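Long-range contact in arylmalonate decarboxylase (Bordetella bronchiseptica, PDB 3IXL), which catalyses the decarboxylation of 2-aryl-2-methylmalonates to 2-arylpropionates, releasing carbon dioxide: residues M159-C171 with L186-V200. The protein carries 2 engineered substitutions. Sequence-based numbering, arbitrary orientation.
Sequences MARVDTATLVDLC and LSSGGLLTLDAIPEV. Engineered in segment 186-200: Ser188 (natural residue Cys). With PAC (2-phenylacetic acid), chain C.
Leu167 looks out of helix 164-171 and forks over the chain that leads from strand 183-187 to helix 196-204. With CG anti to the carbonyl carbon (chi1 -65°), its CD2 branch meets both methyls of Leu191, nearest Leu191 CD1 at 3.9 Å, while the CD1 branch rests against the backbone, 3.3 Å from Leu192 O. Leu186 CD1 touches the CD2 branch from the side, and both Leu186 methyls cradle Cys171 SG.

Further along, helices 164-171 and 196-200 cross at -41°, their axes 9.1 Å apart. Ala196 CB touches Leu167 CB and Val168 CG2, the latter at 3.8 Å. The side chains of Val168 and Val200 run antiparallel alongside each other, CG1 against CG2, and Val200 spreads its two methyls against Cys171 CB.

At the other end, Met159 stretches its extended chain along the 188-191 turn until SD comes within 3.1 Å of OG of Ser188, an engineered residue (cysteine in nature). Ser188 OG accepts from Gly190 N in an ST turn, while Gly189 N donates almost straight to O1 of the bound 2-phenylacetic acid, at 2.8 Å and 179°. Gly190 sets its CA against ligand C3' (3.5 Å) and its carbonyl oxygen near Met159 CB.

No direct hydrogen bond joins the segments. Water 1 instead donates to Met159 O and Val162 O and accepts from Leu192 N, and water 3 links Leu192 O to Thr164 OG1. Apolar branches and water-bridged backbone thus pack helix 164-176 on helix 196-204 and the end of strand 183-187, in a four-stranded parallel sheet, while Met159 reaches the ligand pocket, lined by Ser188, Gly189 and Gly190, through Ser188.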
loop_
_atom_site.group_PDB
_atom_site.type_symbol
_atom_site.label_atom_id
_atom_site.label_comp_id
_atom_site.label_asym_id
_atom_site.label_seq_id
_atom_site.Cartn_x
_atom_site.Cartn_y
_atom_site.Cartn_z
ATOM N N MET A 159 -7.334 11.172 -5.979
ATOM C CA MET A 159 -7.516 10.070 -5.035
ATOM C C MET A 159 -7.613 10.555 -3.583
ATOM O O MET A 159 -8.406 10.022 -2.802
ATOM C CB MET A 159 -6.434 9.005 -5.207
ATOM C CG MET A 159 -6.712 8.026 -6.356
ATOM S SD MET A 159 -5.276 7.026 -6.653
ATOM C CE MET A 159 -5.663 6.373 -8.263
ATOM N N ALA A 160 -6.838 11.581 -3.238
ATOM C CA ALA A 160 -6.877 12.148 -1.887
ATOM C C ALA A 160 -8.209 12.834 -1.565
ATOM O O ALA A 160 -8.520 13.074 -0.396
ATOM C CB ALA A 160 -5.713 13.115 -1.676
ATOM N N ARG A 161 -8.988 13.146 -2.598
ATOM C CA ARG A 161 -10.265 13.847 -2.416
ATOM C C ARG A 161 -11.444 12.919 -2.130
ATOM O O ARG A 161 -12.520 13.392 -1.763
ATOM C CB ARG A 161 -10.578 14.735 -3.623
ATOM C CG ARG A 161 -9.613 15.896 -3.783
ATOM C CD ARG A 161 -10.164 16.981 -4.704
ATOM N NE ARG A 161 -10.253 16.562 -6.105
ATOM C CZ ARG A 161 -9.266 16.675 -6.997
ATOM N NH1 ARG A 161 -8.086 17.178 -6.641
ATOM N NH2 ARG A 161 -9.454 16.273 -8.247
ATOM N N VAL A 162 -11.260 11.609 -2.303
ATOM C CA VAL A 162 -12.345 10.658 -2.086
ATOM C C VAL A 162 -12.632 10.576 -0.580
ATOM O O VAL A 162 -11.722 10.348 0.225
ATOM C CB VAL A 162 -11.990 9.266 -2.653
ATOM C CG1 VAL A 162 -13.129 8.276 -2.450
ATOM C CG2 VAL A 162 -11.665 9.358 -4.152
ATOM N N ASP A 163 -13.900 10.750 -0.215
ATOM C CA ASP A 163 -14.307 10.781 1.189
ATOM C C ASP A 163 -14.486 9.394 1.808
ATOM O O ASP A 163 -14.662 8.390 1.109
ATOM C CB ASP A 163 -15.623 11.540 1.305
ATOM C CG ASP A 163 -16.751 10.801 0.646
ATOM O OD1 ASP A 163 -17.532 10.140 1.358
ATOM O OD2 ASP A 163 -16.816 10.838 -0.601
ATOM N N THR A 164 -14.499 9.370 3.136
ATOM C CA THR A 164 -14.610 8.134 3.891
ATOM C C THR A 164 -15.838 7.310 3.534
ATOM O O THR A 164 -15.746 6.100 3.353
ATOM C CB THR A 164 -14.599 8.433 5.403
ATOM O OG1 THR A 164 -13.356 9.055 5.739
ATOM C CG2 THR A 164 -14.816 7.169 6.245
ATOM N N ALA A 165 -16.999 7.959 3.456
ATOM C CA ALA A 165 -18.233 7.211 3.205
ATOM C C ALA A 165 -18.259 6.549 1.826
ATOM O O ALA A 165 -18.792 5.452 1.670
ATOM C CB ALA A 165 -19.452 8.109 3.400
ATOM N N THR A 166 -17.667 7.218 0.839
ATOM C CA THR A 166 -17.527 6.636 -0.490
ATOM C C THR A 166 -16.656 5.378 -0.425
ATOM O O THR A 166 -16.948 4.375 -1.070
ATOM C CB THR A 166 -16.924 7.661 -1.466
ATOM O OG1 THR A 166 -17.857 8.739 -1.643
ATOM C CG2 THR A 166 -16.616 7.029 -2.831
ATOM N N LEU A 167 -15.587 5.436 0.366
ATOM C CA LEU A 167 -14.696 4.284 0.492
ATOM C C LEU A 167 -15.345 3.126 1.254
ATOM O O LEU A 167 -15.172 1.961 0.887
ATOM C CB LEU A 167 -13.383 4.698 1.168
ATOM C CG LEU A 167 -12.537 5.691 0.370
ATOM C CD1 LEU A 167 -11.416 6.250 1.220
ATOM C CD2 LEU A 167 -12.001 5.030 -0.910
ATOM N N VAL A 168 -16.112 3.443 2.297
ATOM C CA VAL A 168 -16.848 2.402 3.012
ATOM C C VAL A 168 -17.812 1.695 2.050
ATOM O O VAL A 168 -17.895 0.468 2.012
ATOM C CB VAL A 168 -17.636 2.970 4.231
ATOM C CG1 VAL A 168 -18.608 1.922 4.804
ATOM C CG2 VAL A 168 -16.670 3.468 5.308
ATOM N N ASP A 169 -18.550 2.490 1.284
ATOM C CA ASP A 169 -19.504 1.943 0.329
ATOM C C ASP A 169 -18.824 1.103 -0.759
ATOM O O ASP A 169 -19.344 0.058 -1.159
ATOM C CB ASP A 169 -20.303 3.073 -0.308
ATOM C CG ASP A 169 -21.213 2.582 -1.392
ATOM O OD1 ASP A 169 -22.226 1.934 -1.052
ATOM O OD2 ASP A 169 -20.902 2.833 -2.576
ATOM N N LEU A 170 -17.667 1.559 -1.241
ATOM C CA LEU A 170 -16.909 0.799 -2.237
ATOM C C LEU A 170 -16.530 -0.593 -1.723
ATOM O O LEU A 170 -16.665 -1.591 -2.433
ATOM C CB LEU A 170 -15.649 1.573 -2.606
ATOM C CG LEU A 170 -14.795 1.010 -3.744
ATOM C CD1 LEU A 170 -15.501 1.156 -5.094
ATOM C CD2 LEU A 170 -13.437 1.719 -3.764
ATOM N N CYS A 171 -16.042 -0.652 -0.488
ATOM C CA CYS A 171 -15.691 -1.931 0.132
ATOM C C CYS A 171 -16.898 -2.839 0.311
ATOM O O CYS A 171 -16.817 -4.035 0.017
ATOM C CB CYS A 171 -15.038 -1.693 1.484
ATOM S SG CYS A 171 -13.377 -0.982 1.397
ATOM N N LEU A 186 -8.345 -2.890 -0.049
ATOM C CA LEU A 186 -8.653 -1.533 -0.463
ATOM C C LEU A 186 -7.355 -0.950 -1.020
ATOM O O LEU A 186 -6.428 -0.599 -0.276
ATOM C CB LEU A 186 -9.197 -0.734 0.724
ATOM C CG LEU A 186 -9.547 0.748 0.564
ATOM C CD1 LEU A 186 -10.488 1.013 -0.621
ATOM C CD2 LEU A 186 -10.192 1.210 1.866
ATOM N N SER A 187 -7.277 -0.888 -2.346
ATOM C CA SER A 187 -6.004 -0.629 -3.006
ATOM C C SER A 187 -5.888 0.777 -3.569
ATOM O O SER A 187 -6.764 1.258 -4.296
ATOM C CB SER A 187 -5.718 -1.674 -4.092
ATOM O OG SER A 187 -4.345 -1.633 -4.471
ATOM N N SER A 188 -4.767 1.389 -3.191
ATOM C CA SER A 188 -4.207 2.677 -3.629
ATOM C C SER A 188 -3.777 3.448 -2.415
ATOM O O SER A 188 -4.595 3.795 -1.557
ATOM C CB SER A 188 -5.120 3.552 -4.475
ATOM O OG SER A 188 -4.384 4.715 -4.841
ATOM N N GLY A 189 -2.481 3.738 -2.379
ATOM C CA GLY A 189 -1.879 4.516 -1.316
ATOM C C GLY A 189 -2.212 5.985 -1.419
ATOM O O GLY A 189 -1.747 6.777 -0.601
ATOM N N GLY A 190 -3.011 6.359 -2.412
ATOM C CA GLY A 190 -3.423 7.757 -2.573
ATOM C C GLY A 190 -4.716 8.062 -1.854
ATOM O O GLY A 190 -5.091 9.222 -1.717
ATOM N N LEU A 191 -5.381 7.014 -1.389
ATOM C CA LEU A 191 -6.648 7.140 -0.685
ATOM C C LEU A 191 -6.425 7.377 0.796
ATOM O O LEU A 191 -5.474 6.852 1.386
ATOM C CB LEU A 191 -7.470 5.864 -0.877
ATOM C CG LEU A 191 -7.866 5.512 -2.314
ATOM C CD1 LEU A 191 -8.477 4.123 -2.362
ATOM C CD2 LEU A 191 -8.824 6.551 -2.881
ATOM N N LEU A 192 -7.313 8.168 1.391
ATOM C CA LEU A 192 -7.295 8.415 2.829
ATOM C C LEU A 192 -8.348 7.524 3.463
ATOM O O LEU A 192 -9.537 7.839 3.483
ATOM C CB LEU A 192 -7.519 9.906 3.133
ATOM C CG LEU A 192 -6.381 10.804 2.637
ATOM C CD1 LEU A 192 -6.799 12.269 2.574
ATOM C CD2 LEU A 192 -5.125 10.633 3.494
ATOM N N THR A 193 -7.884 6.392 3.975
ATOM C CA THR A 193 -8.747 5.268 4.318
ATOM C C THR A 193 -8.877 4.978 5.809
ATOM O O THR A 193 -9.601 4.057 6.183
ATOM C CB THR A 193 -8.225 3.965 3.675
ATOM O OG1 THR A 193 -6.952 3.618 4.243
ATOM C CG2 THR A 193 -8.083 4.124 2.160
ATOM N N LEU A 194 -8.168 5.727 6.656
ATOM C CA LEU A 194 -8.087 5.338 8.069
ATOM C C LEU A 194 -9.425 5.291 8.805
ATOM O O LEU A 194 -9.611 4.451 9.685
ATOM C CB LEU A 194 -7.071 6.202 8.833
ATOM C CG LEU A 194 -5.588 5.916 8.559
ATOM C CD1 LEU A 194 -4.731 6.890 9.335
ATOM C CD2 LEU A 194 -5.212 4.497 8.916
ATOM N N ASP A 195 -10.349 6.185 8.465
ATOM C CA ASP A 195 -11.664 6.173 9.115
ATOM C C ASP A 195 -12.602 5.149 8.476
ATOM O O ASP A 195 -13.550 4.685 9.115
ATOM C CB ASP A 195 -12.292 7.566 9.095
ATOM C CG ASP A 195 -11.586 8.546 10.018
ATOM O OD1 ASP A 195 -10.957 8.113 11.004
ATOM O OD2 ASP A 195 -11.675 9.759 9.759
ATOM N N ALA A 196 -12.316 4.770 7.232
ATOM C CA ALA A 196 -13.138 3.777 6.532
ATOM C C ALA A 196 -12.929 2.365 7.052
ATOM O O ALA A 196 -13.891 1.598 7.200
ATOM C CB ALA A 196 -12.884 3.830 5.026
ATOM N N ILE A 197 -11.673 2.014 7.321
ATOM C CA ILE A 197 -11.312 0.640 7.683
ATOM C C ILE A 197 -12.108 0.074 8.875
ATOM O O ILE A 197 -12.742 -0.970 8.727
ATOM C CB ILE A 197 -9.784 0.475 7.915
ATOM C CG1 ILE A 197 -9.006 0.781 6.630
ATOM C CG2 ILE A 197 -9.459 -0.940 8.420
ATOM C CD1 ILE A 197 -7.527 1.070 6.895
ATOM N N PRO A 198 -12.076 0.740 10.052
ATOM C CA PRO A 198 -12.821 0.145 11.172
ATOM C C PRO A 198 -14.321 0.054 10.916
ATOM O O PRO A 198 -14.970 -0.839 11.445
ATOM C CB PRO A 198 -12.527 1.090 12.351
ATOM C CG PRO A 198 -12.104 2.378 11.721
ATOM C CD PRO A 198 -11.381 1.980 10.453
ATOM N N GLU A 199 -14.866 0.967 10.121
ATOM C CA GLU A 199 -16.299 0.939 9.830
ATOM C C GLU A 199 -16.647 -0.259 8.946
ATOM O O GLU A 199 -17.626 -0.968 9.194
ATOM C CB GLU A 199 -16.720 2.256 9.179
ATOM C CG GLU A 199 -18.189 2.357 8.744
ATOM C CD GLU A 199 -19.203 2.239 9.871
ATOM O OE1 GLU A 199 -20.399 2.128 9.539
ATOM O OE2 GLU A 199 -18.830 2.254 11.063
ATOM N N VAL A 200 -15.836 -0.515 7.924
ATOM C CA VAL A 200 -16.053 -1.685 7.080
ATOM C C VAL A 200 -15.920 -2.978 7.877
ATOM O O VAL A 200 -16.760 -3.874 7.750
ATOM C CB VAL A 200 -15.081 -1.720 5.877
ATOM C CG1 VAL A 200 -15.257 -2.988 5.072
ATOM C CG2 VAL A 200 -15.294 -0.514 4.973
HETATM C C1 PAC C . -1.000 3.066 -5.661
HETATM C C2 PAC C . -0.964 4.470 -6.235
HETATM C "C1'" PAC C . -0.646 5.662 -5.356
HETATM C "C2'" PAC C . -1.201 6.881 -5.759
HETATM C "C3'" PAC C . -0.968 8.048 -5.034
HETATM C "C4'" PAC C . -0.166 8.001 -3.898
HETATM C "C5'" PAC C . 0.391 6.785 -3.483
HETATM C "C6'" PAC C . 0.164 5.613 -4.212
HETATM O O1 PAC C . -0.819 2.820 -4.435
HETATM O O2 PAC C . -1.230 2.152 -6.503
HETATM O O HOH W 1 -9.173 9.510 -0.212
HETATM O O HOH W 2 -11.174 9.876 2.847
HETATM O O HOH W 3 -11.198 7.291 5.666
#